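Local atomic coordinates of autophagy protein 5 (Saccharomyces cerevisiae, PDB entry 2DYO), a protein that takes part in autophagic vesicle formation and cytoplasm-to-vacuole transport as a conjugate with Atg12 that assembles with Atg16. Residues Pro204-Ser210 with Gly278-Leu284; Arg44-Leu48 with Arg274-Gly278; Pro83-Asn87 with Pro130-Ile136. All blocks are in the same frame, centred on the assembly; numbering follows the deposited sequence.

Interaction 1 of 3, residues Pro204-Ser210 with Gly278-Leu284; sequences PLIIQTS and GFLYITL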
ATOM      1  N   PRO A 204     -15.000   3.020  -4.204  1.00 19.94           N
ATOM      2  CA  PRO A 204     -14.228   1.841  -3.802  1.00 20.63           C
ATOM      3  C   PRO A 204     -13.492   2.271  -2.534  1.00 19.93           C
ATOM      4  O   PRO A 204     -12.404   2.857  -2.603  1.00 20.68           O
ATOM      5  CB  PRO A 204     -13.258   1.635  -4.971  1.00 20.28           C
ATOM      6  CG  PRO A 204     -13.954   2.307  -6.139  1.00 23.25           C
ATOM      7  CD  PRO A 204     -14.510   3.548  -5.490  1.00 21.27           C
ATOM      8  N   LEU A 205     -14.101   1.996  -1.389  1.00 18.50           N
ATOM      9  CA  LEU A 205     -13.536   2.382  -0.104  1.00 19.68           C
ATOM     10  C   LEU A 205     -13.317   1.207   0.834  1.00 19.95           C
ATOM     11  O   LEU A 205     -14.196   0.363   1.010  1.00 21.53           O
ATOM     12  CB  LEU A 205     -14.469   3.385   0.583  1.00 17.67           C
ATOM     13  CG  LEU A 205     -14.114   3.814   2.012  1.00 21.80           C
ATOM     14  CD1 LEU A 205     -12.855   4.681   1.996  1.00 19.84           C
ATOM     15  CD2 LEU A 205     -15.293   4.598   2.623  1.00 19.85           C
ATOM     16  N   ILE A 206     -12.136   1.166   1.433  1.00 18.12           N
ATOM     17  CA  ILE A 206     -11.798   0.139   2.396  1.00 19.02           C
ATOM     18  C   ILE A 206     -11.452   0.894   3.673  1.00 20.61           C
ATOM     19  O   ILE A 206     -10.688   1.863   3.640  1.00 18.65           O
ATOM     20  CB  ILE A 206     -10.594  -0.708   1.930  1.00 19.75           C
ATOM     21  CG1 ILE A 206     -11.044  -1.617   0.780  1.00 20.97           C
ATOM     22  CG2 ILE A 206     -10.039  -1.523   3.103  1.00 17.87           C
ATOM     23  CD1 ILE A 206      -9.949  -2.444   0.152  1.00 26.21           C
ATOM     24  N   ILE A 207     -12.047   0.471   4.783  1.00 20.55           N
ATOM     25  CA  ILE A 207     -11.819   1.111   6.079  1.00 20.76           C
ATOM     26  C   ILE A 207     -11.169   0.112   7.015  1.00 22.65           C
ATOM     27  O   ILE A 207     -11.666  -0.996   7.179  1.00 20.59           O
ATOM     28  CB  ILE A 207     -13.144   1.581   6.708  1.00 20.84           C
ATOM     29  CG1 ILE A 207     -13.856   2.551   5.762  1.00 20.94           C
ATOM     30  CG2 ILE A 207     -12.867   2.253   8.049  1.00 23.49           C
ATOM     31  CD1 ILE A 207     -15.249   2.977   6.231  1.00 20.92           C
ATOM     32  N   GLN A 208     -10.058   0.505   7.628  1.00 23.39           N
ATOM     33  CA  GLN A 208      -9.346  -0.385   8.536  1.00 26.58           C
ATOM     34  C   GLN A 208      -8.944   0.329   9.816  1.00 26.81           C
ATOM     35  O   GLN A 208      -8.907   1.557   9.863  1.00 26.18           O
ATOM     36  CB  GLN A 208      -8.076  -0.921   7.857  1.00 25.22           C
ATOM     37  CG  GLN A 208      -6.988   0.150   7.650  1.00 27.56           C
ATOM     38  CD  GLN A 208      -5.705  -0.406   7.039  1.00 30.14           C
ATOM     39  OE1 GLN A 208      -5.619  -1.587   6.714  1.00 30.55           O
ATOM     40  NE2 GLN A 208      -4.704   0.451   6.883  1.00 28.99           N
ATOM     41  N   THR A 209      -8.663  -0.451  10.857  1.00 30.98           N
ATOM     42  CA  THR A 209      -8.194   0.102  12.123  1.00 36.47           C
ATOM     43  C   THR A 209      -6.717  -0.285  12.215  1.00 40.26           C
ATOM     44  O   THR A 209      -6.038  -0.356  11.191  1.00 42.32           O
ATOM     45  CB  THR A 209      -8.967  -0.470  13.336  1.00 36.42           C
ATOM     46  OG1 THR A 209      -8.931  -1.902  13.304  1.00 37.09           O
ATOM     47  CG2 THR A 209     -10.418   0.018  13.320  1.00 36.33           C
ATOM     48  N   SER A 210      -6.219  -0.558  13.416  1.00 45.17           N
ATOM     49  CA  SER A 210      -4.813  -0.919  13.576  1.00 48.34           C
ATOM     50  C   SER A 210      -4.506  -2.413  13.701  1.00 50.71           C
ATOM     51  O   SER A 210      -5.292  -3.180  14.261  1.00 51.51           O
ATOM     52  CB  SER A 210      -4.227  -0.193  14.789  1.00 48.33           C
ATOM     53  OG  SER A 210      -2.899  -0.619  15.043  1.00 49.91           O
ATOM     54  N   GLY A 278      -6.377   1.172  -7.008  1.00 19.55           N
ATOM     55  CA  GLY A 278      -7.697   1.700  -7.311  1.00 19.47           C
ATOM     56  C   GLY A 278      -8.620   1.937  -6.129  1.00 20.05           C
ATOM     57  O   GLY A 278      -9.646   2.607  -6.265  1.00 21.70           O
ATOM     58  N   PHE A 279      -8.268   1.393  -4.971  1.00 18.99           N
ATOM     59  CA  PHE A 279      -9.087   1.570  -3.777  1.00 17.88           C
ATOM     60  C   PHE A 279      -8.601   2.715  -2.900  1.00 17.92           C
ATOM     61  O   PHE A 279      -7.395   2.965  -2.792  1.00 16.56           O
ATOM     62  CB  PHE A 279      -9.100   0.295  -2.919  1.00 18.82           C
ATOM     63  CG  PHE A 279     -10.095  -0.738  -3.367  1.00 21.35           C
ATOM     64  CD1 PHE A 279      -9.744  -1.712  -4.293  1.00 24.37           C
ATOM     65  CD2 PHE A 279     -11.389  -0.736  -2.855  1.00 22.24           C
ATOM     66  CE1 PHE A 279     -10.671  -2.675  -4.704  1.00 23.97           C
ATOM     67  CE2 PHE A 279     -12.320  -1.694  -3.259  1.00 23.89           C
ATOM     68  CZ  PHE A 279     -11.959  -2.663  -4.186  1.00 26.38           C
ATOM     69  N   LEU A 280      -9.552   3.417  -2.290  1.00 17.75           N
ATOM     70  CA  LEU A 280      -9.228   4.485  -1.350  1.00 16.50           C
ATOM     71  C   LEU A 280      -9.201   3.785  -0.000  1.00 16.91           C
ATOM     72  O   LEU A 280     -10.152   3.088   0.354  1.00 15.36           O
ATOM     73  CB  LEU A 280     -10.315   5.561  -1.322  1.00 17.20           C
ATOM     74  CG  LEU A 280     -10.165   6.541  -0.148  1.00 18.11           C
ATOM     75  CD1 LEU A 280      -8.885   7.371  -0.315  1.00 20.28           C
ATOM     76  CD2 LEU A 280     -11.378   7.446  -0.083  1.00 21.24           C
ATOM     77  N   TYR A 281      -8.115   3.950   0.748  1.00 16.59           N
ATOM     78  CA  TYR A 281      -8.012   3.322   2.057  1.00 17.45           C
ATOM     79  C   TYR A 281      -7.970   4.358   3.166  1.00 18.96           C
ATOM     80  O   TYR A 281      -7.222   5.333   3.086  1.00 17.35           O
ATOM     81  CB  TYR A 281      -6.732   2.483   2.186  1.00 18.74           C
ATOM     82  CG  TYR A 281      -6.665   1.238   1.339  1.00 18.10           C
ATOM     83  CD1 TYR A 281      -6.257   1.296   0.014  1.00 17.74           C
ATOM     84  CD2 TYR A 281      -6.968  -0.010   1.884  1.00 16.64           C
ATOM     85  CE1 TYR A 281      -6.140   0.136  -0.756  1.00 15.74           C
ATOM     86  CE2 TYR A 281      -6.861  -1.170   1.128  1.00 18.31           C
ATOM     87  CZ  TYR A 281      -6.441  -1.089  -0.189  1.00 16.85           C
ATOM     88  OH  TYR A 281      -6.294  -2.230  -0.929  1.00 18.44           O
ATOM     89  N   ILE A 282      -8.785   4.169   4.195  1.00 18.10           N
ATOM     90  CA  ILE A 282      -8.697   5.079   5.321  1.00 18.33           C
ATOM     91  C   ILE A 282      -8.384   4.235   6.538  1.00 18.09           C
ATOM     92  O   ILE A 282      -8.833   3.085   6.660  1.00 17.39           O
ATOM     93  CB  ILE A 282      -9.976   5.929   5.538  1.00 19.97           C
ATOM     94  CG1 ILE A 282     -11.195   5.046   5.754  1.00 20.79           C
ATOM     95  CG2 ILE A 282     -10.191   6.859   4.339  1.00 19.91           C
ATOM     96  CD1 ILE A 282     -12.477   5.855   5.861  1.00 24.27           C
ATOM     97  N   THR A 283      -7.565   4.794   7.417  1.00 16.49           N
ATOM     98  CA  THR A 283      -7.168   4.106   8.633  1.00 19.50           C
ATOM     99  C   THR A 283      -7.695   4.906   9.817  1.00 19.45           C
ATOM    100  O   THR A 283      -7.428   6.098   9.940  1.00 19.43           O
ATOM    101  CB  THR A 283      -5.633   4.001   8.711  1.00 19.49           C
ATOM    102  OG1 THR A 283      -5.162   3.243   7.588  1.00 21.55           O
ATOM    103  CG2 THR A 283      -5.199   3.321  10.004  1.00 21.11           C
ATOM    104  N   LEU A 284      -8.466   4.247  10.673  1.00 20.13           N
ATOM    105  CA  LEU A 284      -9.039   4.907  11.835  1.00 23.95           C
ATOM    106  C   LEU A 284      -8.126   4.730  13.034  1.00 25.23           C
ATOM    107  O   LEU A 284      -7.770   3.608  13.389  1.00 27.24           O
ATOM    108  CB  LEU A 284     -10.415   4.320  12.145  1.00 24.66           C
ATOM    109  CG  LEU A 284     -11.398   4.307  10.973  1.00 25.33           C
ATOM    110  CD1 LEU A 284     -12.702   3.656  11.419  1.00 27.64           C
ATOM    111  CD2 LEU A 284     -11.640   5.728  10.474  1.00 24.55           C
TER
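Pro204 opens a parallel pairing: its O accepts from Leu280 N (2.9 Å), and its ring rests on Phe279, CB to CD2 3.7 Å. Leu205 packs CD1 on Leu280 CD2 (3.8 Å), on the sheet face it shares with Ile207 and Ile282. Ile206 bonds to the neighbouring strand on both sides of Tyr281, N to Leu280 O and O to Ile282 N (both 3.0 Å). Its CD1 makes a CH-pi contact over the face of Phe279 (4.1 Å to the centroid) and meets Tyr281 CE2 at 3.5 Å. Ile207 packs CG1 against Ile282 CD1 (3.6 Å). Gln208 repeats the ladder, N to Ile282 O (3.0 Å) and O to Leu284 N (2.8 Å), while its NE2 donates to Thr283 OG1 (2.9 Å) and to Val92 O. At Thr209 the strand has ended, and OG1 turns to Arg217 N. First and last strands paired in parallel at mid-sheet mark the ubiquitin-like beta-grasp fold; five backbone bonds fix the register, with aliphatic packing on the Leu205/Ile207 face and a mixed aromatic and polar face at Ile206 and Gln208.

Interaction 2 of 3, residues Arg44-Leu48 with Arg274-Gly278; sequences RETYL and RSFDG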
ATOM      1  N   ARG A  44       5.366   3.904  -1.381  1.00 17.04           N
ATOM      2  CA  ARG A  44       4.172   3.641  -0.595  1.00 15.79           C
ATOM      3  C   ARG A  44       3.207   2.922  -1.541  1.00 14.76           C
ATOM      4  O   ARG A  44       2.451   2.043  -1.135  1.00 15.49           O
ATOM      5  CB  ARG A  44       3.542   4.952  -0.116  1.00 17.10           C
ATOM      6  CG  ARG A  44       3.973   5.386   1.285  1.00 17.13           C
ATOM      7  CD  ARG A  44       3.395   6.758   1.613  1.00 17.22           C
ATOM      8  NE  ARG A  44       3.475   7.088   3.033  1.00 17.25           N
ATOM      9  CZ  ARG A  44       2.538   6.780   3.923  1.00 19.34           C
ATOM     10  NH1 ARG A  44       2.693   7.120   5.196  1.00 17.22           N
ATOM     11  NH2 ARG A  44       1.440   6.133   3.543  1.00 18.53           N
ATOM     12  N   GLU A  45       3.263   3.292  -2.819  1.00 15.11           N
ATOM     13  CA  GLU A  45       2.378   2.702  -3.816  1.00 16.97           C
ATOM     14  C   GLU A  45       2.966   1.494  -4.546  1.00 16.77           C
ATOM     15  O   GLU A  45       3.286   1.565  -5.738  1.00 14.81           O
ATOM     16  CB  GLU A  45       1.970   3.756  -4.848  1.00 15.14           C
ATOM     17  CG  GLU A  45       1.302   5.001  -4.268  1.00 18.12           C
ATOM     18  CD  GLU A  45      -0.132   4.775  -3.816  1.00 21.12           C
ATOM     19  OE1 GLU A  45      -0.827   5.789  -3.605  1.00 24.37           O
ATOM     20  OE2 GLU A  45      -0.567   3.608  -3.662  1.00 18.63           O
ATOM     21  N   THR A  46       3.105   0.386  -3.824  1.00 17.35           N
ATOM     22  CA  THR A  46       3.602  -0.850  -4.415  1.00 18.07           C
ATOM     23  C   THR A  46       3.338  -1.969  -3.421  1.00 19.30           C
ATOM     24  O   THR A  46       2.697  -1.741  -2.397  1.00 16.42           O
ATOM     25  CB  THR A  46       5.122  -0.772  -4.736  1.00 21.67           C
ATOM     26  OG1 THR A  46       5.492  -1.891  -5.554  1.00 21.20           O
ATOM     27  CG2 THR A  46       5.956  -0.794  -3.451  1.00 19.70           C
ATOM     28  N   TYR A  47       3.809  -3.176  -3.726  1.00 18.62           N
ATOM     29  CA  TYR A  47       3.626  -4.311  -2.825  1.00 18.18           C
ATOM     30  C   TYR A  47       4.994  -4.811  -2.361  1.00 20.89           C
ATOM     31  O   TYR A  47       5.965  -4.778  -3.123  1.00 20.59           O
ATOM     32  CB  TYR A  47       2.927  -5.482  -3.524  1.00 17.87           C
ATOM     33  CG  TYR A  47       1.490  -5.243  -3.938  1.00 18.75           C
ATOM     34  CD1 TYR A  47       0.527  -4.831  -3.014  1.00 17.22           C
ATOM     35  CD2 TYR A  47       1.081  -5.504  -5.243  1.00 18.01           C
ATOM     36  CE1 TYR A  47      -0.815  -4.694  -3.390  1.00 18.79           C
ATOM     37  CE2 TYR A  47      -0.246  -5.370  -5.624  1.00 17.57           C
ATOM     38  CZ  TYR A  47      -1.188  -4.971  -4.701  1.00 17.84           C
ATOM     39  OH  TYR A  47      -2.503  -4.874  -5.096  1.00 19.49           O
ATOM     40  N   LEU A  48       5.059  -5.306  -1.129  1.00 18.82           N
ATOM     41  CA  LEU A  48       6.314  -5.827  -0.593  1.00 20.01           C
ATOM     42  C   LEU A  48       6.814  -7.003  -1.424  1.00 21.80           C
ATOM     43  O   LEU A  48       8.009  -7.226  -1.558  1.00 22.31           O
ATOM     44  CB  LEU A  48       6.123  -6.280   0.865  1.00 20.60           C
ATOM     45  CG  LEU A  48       5.908  -5.186   1.921  1.00 21.63           C
ATOM     46  CD1 LEU A  48       5.540  -5.839   3.253  1.00 19.19           C
ATOM     47  CD2 LEU A  48       7.163  -4.350   2.064  1.00 21.27           C
ATOM     48  N   ARG A 274      -6.757   8.044  -3.667  1.00 18.56           N
ATOM     49  CA  ARG A 274      -6.888   6.590  -3.785  1.00 19.44           C
ATOM     50  C   ARG A 274      -5.498   5.997  -3.994  1.00 17.90           C
ATOM     51  O   ARG A 274      -4.602   6.669  -4.507  1.00 16.12           O
ATOM     52  CB  ARG A 274      -7.786   6.205  -4.964  1.00 17.76           C
ATOM     53  CG  ARG A 274      -7.206   6.544  -6.331  1.00 20.40           C
ATOM     54  CD  ARG A 274      -8.119   6.046  -7.439  1.00 18.87           C
ATOM     55  NE  ARG A 274      -7.649   6.467  -8.758  1.00 21.53           N
ATOM     56  CZ  ARG A 274      -8.282   6.207  -9.897  1.00 20.78           C
ATOM     57  NH1 ARG A 274      -9.416   5.523  -9.887  1.00 23.98           N
ATOM     58  NH2 ARG A 274      -7.782   6.640 -11.048  1.00 21.96           N
ATOM     59  N   SER A 275      -5.321   4.743  -3.589  1.00 17.67           N
ATOM     60  CA  SER A 275      -4.041   4.064  -3.729  1.00 18.60           C
ATOM     61  C   SER A 275      -3.857   3.495  -5.141  1.00 17.87           C
ATOM     62  O   SER A 275      -4.778   3.545  -5.961  1.00 16.93           O
ATOM     63  CB  SER A 275      -3.925   2.960  -2.680  1.00 19.45           C
ATOM     64  OG  SER A 275      -4.010   3.509  -1.369  1.00 19.69           O
ATOM     65  N   PHE A 276      -2.676   2.937  -5.408  1.00 17.28           N
ATOM     66  CA  PHE A 276      -2.348   2.410  -6.733  1.00 18.48           C
ATOM     67  C   PHE A 276      -3.118   1.169  -7.189  1.00 18.78           C
ATOM     68  O   PHE A 276      -2.974   0.746  -8.335  1.00 18.06           O
ATOM     69  CB  PHE A 276      -0.833   2.154  -6.834  1.00 17.74           C
ATOM     70  CG  PHE A 276      -0.403   0.813  -6.312  1.00 17.57           C
ATOM     71  CD1 PHE A 276      -0.061  -0.213  -7.192  1.00 16.57           C
ATOM     72  CD2 PHE A 276      -0.334   0.573  -4.942  1.00 15.01           C
ATOM     73  CE1 PHE A 276       0.341  -1.468  -6.713  1.00 16.57           C
ATOM     74  CE2 PHE A 276       0.066  -0.677  -4.448  1.00 18.07           C
ATOM     75  CZ  PHE A 276       0.405  -1.701  -5.337  1.00 16.87           C
ATOM     76  N   ASP A 277      -3.926   0.586  -6.306  1.00 18.94           N
ATOM     77  CA  ASP A 277      -4.721  -0.579  -6.688  1.00 20.11           C
ATOM     78  C   ASP A 277      -6.154  -0.143  -6.990  1.00 19.84           C
ATOM     79  O   ASP A 277      -7.033  -0.976  -7.204  1.00 18.59           O
ATOM     80  CB  ASP A 277      -4.720  -1.644  -5.587  1.00 18.48           C
ATOM     81  CG  ASP A 277      -5.364  -1.167  -4.298  1.00 21.51           C
ATOM     82  OD1 ASP A 277      -5.538  -2.015  -3.398  1.00 21.33           O
ATOM     83  OD2 ASP A 277      -5.686   0.037  -4.174  1.00 19.13           O
ATOM     84  N   GLY A 278      -6.377   1.172  -7.008  1.00 19.55           N
ATOM     85  CA  GLY A 278      -7.697   1.700  -7.311  1.00 19.47           C
ATOM     86  C   GLY A 278      -8.620   1.937  -6.129  1.00 20.05           C
ATOM     87  O   GLY A 278      -9.646   2.607  -6.265  1.00 21.70           O
TER
HETATM   88  O   HOH W   1      -1.315   3.434  -0.926  1.00 17.30           O
HETATM   89  O   HOH W   2      -1.780   6.563  -5.953  1.00 36.85           O
HETATM   90  O   HOH W   3      -3.996  -4.127  -3.066  1.00 18.92           O
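Two loops from different ubiquitin-like domains meet here in a buried interdomain contact, built on one aromatic plug and one carboxylate. Arg44-Leu48 follows strand 37-43 of UblA; Arg274-Gly278 follows helix 266-273 of UblB. Phe276 is the plug. Its ring lies against the backbone at Glu45 and Thr46, with Thr46 N 3.3 Å from Phe276 CE2 over the ring face, and its edge points at the face of Tyr47 in a T-shaped stack (centroids 4.9 Å apart, planes at 63°). Glu45 reaches across beside it, where OE2 accepts from Phe276 N at 2.8 Å. That amide belongs to the second residue of a type I beta turn, Ser275 to Gly278, closed by Gly278 N to Ser275 O (3.0 Å); the turn leads into the last strand of the UblB beta-grasp and presents Phe276 to the other domain. Water completes the join: water 1 links Glu45 OE2 (2.8 Å) with Ser275 OG (2.7 Å), and water 3 links Tyr47 OH with Asp277 OD1, 2.6 Å from each. Asp277 OD1 also takes a hydrogen bond from Tyr281 OH. From the helical region between the two domains, Trp147 and Trp151 of helix 142-159 donate their indole NH groups to Phe276 O, and Arg44 forms a salt bridge to an acidic side chain of the Atg16 chain.

Interaction 3 of 3, residues Pro83-Asn87 with Pro130-Ile136; sequences PIPWN and PPTIIPI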
ATOM      1  N   PRO A  83       1.997 -11.457  11.684  1.00 42.54           N
ATOM      2  CA  PRO A  83       1.855 -11.605  10.233  1.00 41.47           C
ATOM      3  C   PRO A  83       1.326 -10.331   9.580  1.00 39.26           C
ATOM      4  O   PRO A  83       0.385  -9.713  10.075  1.00 39.94           O
ATOM      5  CB  PRO A  83       0.886 -12.775  10.104  1.00 42.05           C
ATOM      6  CG  PRO A  83       1.257 -13.629  11.282  1.00 42.18           C
ATOM      7  CD  PRO A  83       1.393 -12.603  12.388  1.00 42.97           C
ATOM      8  N   ILE A  84       1.942  -9.944   8.468  1.00 36.91           N
ATOM      9  CA  ILE A  84       1.535  -8.749   7.741  1.00 33.79           C
ATOM     10  C   ILE A  84       1.248  -9.133   6.282  1.00 32.02           C
ATOM     11  O   ILE A  84       2.115  -9.664   5.588  1.00 30.49           O
ATOM     12  CB  ILE A  84       2.644  -7.658   7.841  1.00 34.97           C
ATOM     13  CG1 ILE A  84       2.251  -6.419   7.045  1.00 37.50           C
ATOM     14  CG2 ILE A  84       3.970  -8.210   7.365  1.00 34.08           C
ATOM     15  CD1 ILE A  84       3.271  -5.289   7.154  1.00 40.79           C
ATOM     16  N   PRO A  85       0.017  -8.864   5.803  1.00 29.51           N
ATOM     17  CA  PRO A  85      -0.441  -9.171   4.437  1.00 27.67           C
ATOM     18  C   PRO A  85       0.313  -8.423   3.343  1.00 24.88           C
ATOM     19  O   PRO A  85       0.392  -7.197   3.372  1.00 24.87           O
ATOM     20  CB  PRO A  85      -1.922  -8.767   4.454  1.00 27.15           C
ATOM     21  CG  PRO A  85      -2.261  -8.607   5.917  1.00 31.81           C
ATOM     22  CD  PRO A  85      -1.000  -8.081   6.521  1.00 28.00           C
ATOM     23  N   TRP A  86       0.849  -9.142   2.362  1.00 23.17           N
ATOM     24  CA  TRP A  86       1.563  -8.457   1.291  1.00 21.76           C
ATOM     25  C   TRP A  86       0.607  -7.815   0.287  1.00 20.13           C
ATOM     26  O   TRP A  86       0.997  -6.906  -0.442  1.00 19.12           O
ATOM     27  CB  TRP A  86       2.510  -9.414   0.539  1.00 23.09           C
ATOM     28  CG  TRP A  86       1.817 -10.486  -0.254  1.00 24.20           C
ATOM     29  CD1 TRP A  86       1.635 -11.790   0.113  1.00 23.26           C
ATOM     30  CD2 TRP A  86       1.153 -10.330  -1.517  1.00 25.35           C
ATOM     31  NE1 TRP A  86       0.893 -12.456  -0.838  1.00 25.38           N
ATOM     32  CE2 TRP A  86       0.585 -11.585  -1.848  1.00 26.56           C
ATOM     33  CE3 TRP A  86       0.981  -9.254  -2.400  1.00 25.97           C
ATOM     34  CZ2 TRP A  86      -0.146 -11.790  -3.025  1.00 26.19           C
ATOM     35  CZ3 TRP A  86       0.252  -9.459  -3.572  1.00 26.22           C
ATOM     36  CH2 TRP A  86      -0.302 -10.720  -3.871  1.00 27.40           C
ATOM     37  N   ASN A  87      -0.643  -8.273   0.259  1.00 21.20           N
ATOM     38  CA  ASN A  87      -1.610  -7.763  -0.711  1.00 20.50           C
ATOM     39  C   ASN A  87      -2.289  -6.418  -0.433  1.00 22.30           C
ATOM     40  O   ASN A  87      -3.411  -6.180  -0.874  1.00 20.96           O
ATOM     41  CB  ASN A  87      -2.675  -8.836  -1.013  1.00 23.06           C
ATOM     42  CG  ASN A  87      -3.366  -9.357   0.233  1.00 23.19           C
ATOM     43  OD1 ASN A  87      -4.577  -9.182   0.407  1.00 28.34           O
ATOM     44  ND2 ASN A  87      -2.610 -10.011   1.097  1.00 21.31           N
ATOM     45  N   PRO A 130      -0.661 -18.882   8.469  1.00 57.27           N
ATOM     46  CA  PRO A 130      -1.498 -18.045   9.335  1.00 56.19           C
ATOM     47  C   PRO A 130      -2.849 -17.672   8.724  1.00 56.13           C
ATOM     48  O   PRO A 130      -2.984 -17.536   7.506  1.00 55.58           O
ATOM     49  CB  PRO A 130      -0.622 -16.817   9.580  1.00 55.81           C
ATOM     50  CG  PRO A 130       0.762 -17.362   9.473  1.00 55.73           C
ATOM     51  CD  PRO A 130       0.658 -18.259   8.269  1.00 56.67           C
ATOM     52  N   PRO A 131      -3.865 -17.483   9.578  1.00 55.53           N
ATOM     53  CA  PRO A 131      -5.226 -17.124   9.170  1.00 53.89           C
ATOM     54  C   PRO A 131      -5.340 -15.876   8.295  1.00 51.88           C
ATOM     55  O   PRO A 131      -4.901 -14.793   8.677  1.00 51.42           O
ATOM     56  CB  PRO A 131      -5.957 -16.971  10.508  1.00 55.23           C
ATOM     57  CG  PRO A 131      -4.854 -16.585  11.463  1.00 55.56           C
ATOM     58  CD  PRO A 131      -3.752 -17.516  11.047  1.00 55.06           C
ATOM     59  N   THR A 132      -5.942 -16.061   7.121  1.00 49.66           N
ATOM     60  CA  THR A 132      -6.176 -15.012   6.123  1.00 46.87           C
ATOM     61  C   THR A 132      -4.930 -14.568   5.356  1.00 43.87           C
ATOM     62  O   THR A 132      -5.021 -13.763   4.427  1.00 42.35           O
ATOM     63  CB  THR A 132      -6.838 -13.752   6.741  1.00 48.61           C
ATOM     64  OG1 THR A 132      -5.855 -12.974   7.433  1.00 49.64           O
ATOM     65  CG2 THR A 132      -7.948 -14.152   7.708  1.00 49.66           C
ATOM     66  N   ILE A 133      -3.770 -15.096   5.733  1.00 39.23           N
ATOM     67  CA  ILE A 133      -2.533 -14.727   5.058  1.00 35.80           C
ATOM     68  C   ILE A 133      -2.327 -15.476   3.742  1.00 33.19           C
ATOM     69  O   ILE A 133      -2.342 -16.708   3.703  1.00 31.89           O
ATOM     70  CB  ILE A 133      -1.302 -14.980   5.959  1.00 35.70           C
ATOM     71  CG1 ILE A 133      -1.307 -14.001   7.137  1.00 35.80           C
ATOM     72  CG2 ILE A 133      -0.018 -14.853   5.143  1.00 34.59           C
ATOM     73  CD1 ILE A 133      -1.217 -12.535   6.735  1.00 34.60           C
ATOM     74  N   ILE A 134      -2.149 -14.718   2.666  1.00 28.92           N
ATOM     75  CA  ILE A 134      -1.893 -15.296   1.355  1.00 26.98           C
ATOM     76  C   ILE A 134      -0.380 -15.462   1.299  1.00 27.27           C
ATOM     77  O   ILE A 134       0.351 -14.477   1.366  1.00 27.38           O
ATOM     78  CB  ILE A 134      -2.301 -14.345   0.216  1.00 25.65           C
ATOM     79  CG1 ILE A 134      -3.786 -13.997   0.324  1.00 24.95           C
ATOM     80  CG2 ILE A 134      -1.985 -14.987  -1.130  1.00 22.93           C
ATOM     81  CD1 ILE A 134      -4.237 -12.985  -0.718  1.00 25.94           C
ATOM     82  N   PRO A 135       0.106 -16.705   1.172  1.00 26.54           N
ATOM     83  CA  PRO A 135       1.548 -16.963   1.115  1.00 26.18           C
ATOM     84  C   PRO A 135       2.253 -16.330  -0.087  1.00 27.26           C
ATOM     85  O   PRO A 135       1.632 -16.060  -1.115  1.00 24.85           O
ATOM     86  CB  PRO A 135       1.623 -18.491   1.102  1.00 26.58           C
ATOM     87  CG  PRO A 135       0.382 -18.876   0.350  1.00 26.80           C
ATOM     88  CD  PRO A 135      -0.663 -17.943   0.936  1.00 25.36           C
ATOM     89  N   ILE A 136       3.553 -16.083   0.059  1.00 27.60           N
ATOM     90  CA  ILE A 136       4.352 -15.507  -1.015  1.00 27.87           C
ATOM     91  C   ILE A 136       4.570 -16.618  -2.037  1.00 30.79           C
ATOM     92  O   ILE A 136       5.127 -17.665  -1.714  1.00 31.72           O
ATOM     93  CB  ILE A 136       5.707 -15.009  -0.479  1.00 27.24           C
ATOM     94  CG1 ILE A 136       5.461 -13.882   0.531  1.00 26.11           C
ATOM     95  CG2 ILE A 136       6.590 -14.540  -1.632  1.00 24.77           C
ATOM     96  CD1 ILE A 136       6.646 -13.573   1.438  1.00 26.26           C
TER
HETATM   97  O   HOH W   4       0.184 -12.136   2.728  1.00 20.27           O
HETATM   98  O   HOH W   5      -2.605 -11.817   2.985  1.00 23.78           O
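Ile133 fits as a bump into the hollow between Pro83 and Pro85. Its CG1 lies 3.9 Å from Pro83 CB, and its CD1 reaches 4.1 Å from Pro85 CG, so the CG1-CD1 branch runs along the segment from Pro83 to Pro85. Pro130 adds a second knob, CB to Pro83 CG 4.1 Å. Both come from a type II beta turn, Pro130 to Ile133, closed by Ile133 N to Pro130 O (3.1 Å), whose tip, Pro131 and Thr132, swings clear of the other segment. Further on, Trp86 sets the edge of its indole against the backbone: NE1 lies 3.0 Å from Ile134 O, while CZ2 packs on Ile134 CG2 at 4.1 Å. Ile134 also presses CD1 to within 3.8 Å of Asn87 ND2. Between these bumps, gaps are filled by solvent: water 4 joins Trp86 N (3.1 Å) to Ile134 O (2.7 Å), and water 5 joins Asn87 ND2 (2.6 Å) to Ile134 N (3.0 Å). The contact lies at the margin of the UblA sheet: Ile84 pairs with Phe77 of strand 74-79 and packs on helix 90-98, while Trp86 and Ile134 both touch Gln142 at the start of helix 142-159.

Interactions 1 and 2 share Gly278, and their centres are 12 Å apart; Tyr281 CD1 of the UblB sheet packs 3.4 Å from Ser275 OG of the interdomain turn, so the central strand and the domain junction are continuous. Interaction 3 lies about 17 Å from interaction 2, centre to centre, yet touches it through Tyr47, whose CD1 is 3.3 Å from Trp86 O. Interactions 1 and 3 do not touch, their nearest atoms being about 5 Å apart. Helix 142-159 meets all three, at Pro204, Phe276 and Trp86 among others. The same helix carries Lys152, the attachment site for Atg12, which is unconjugated in this structure.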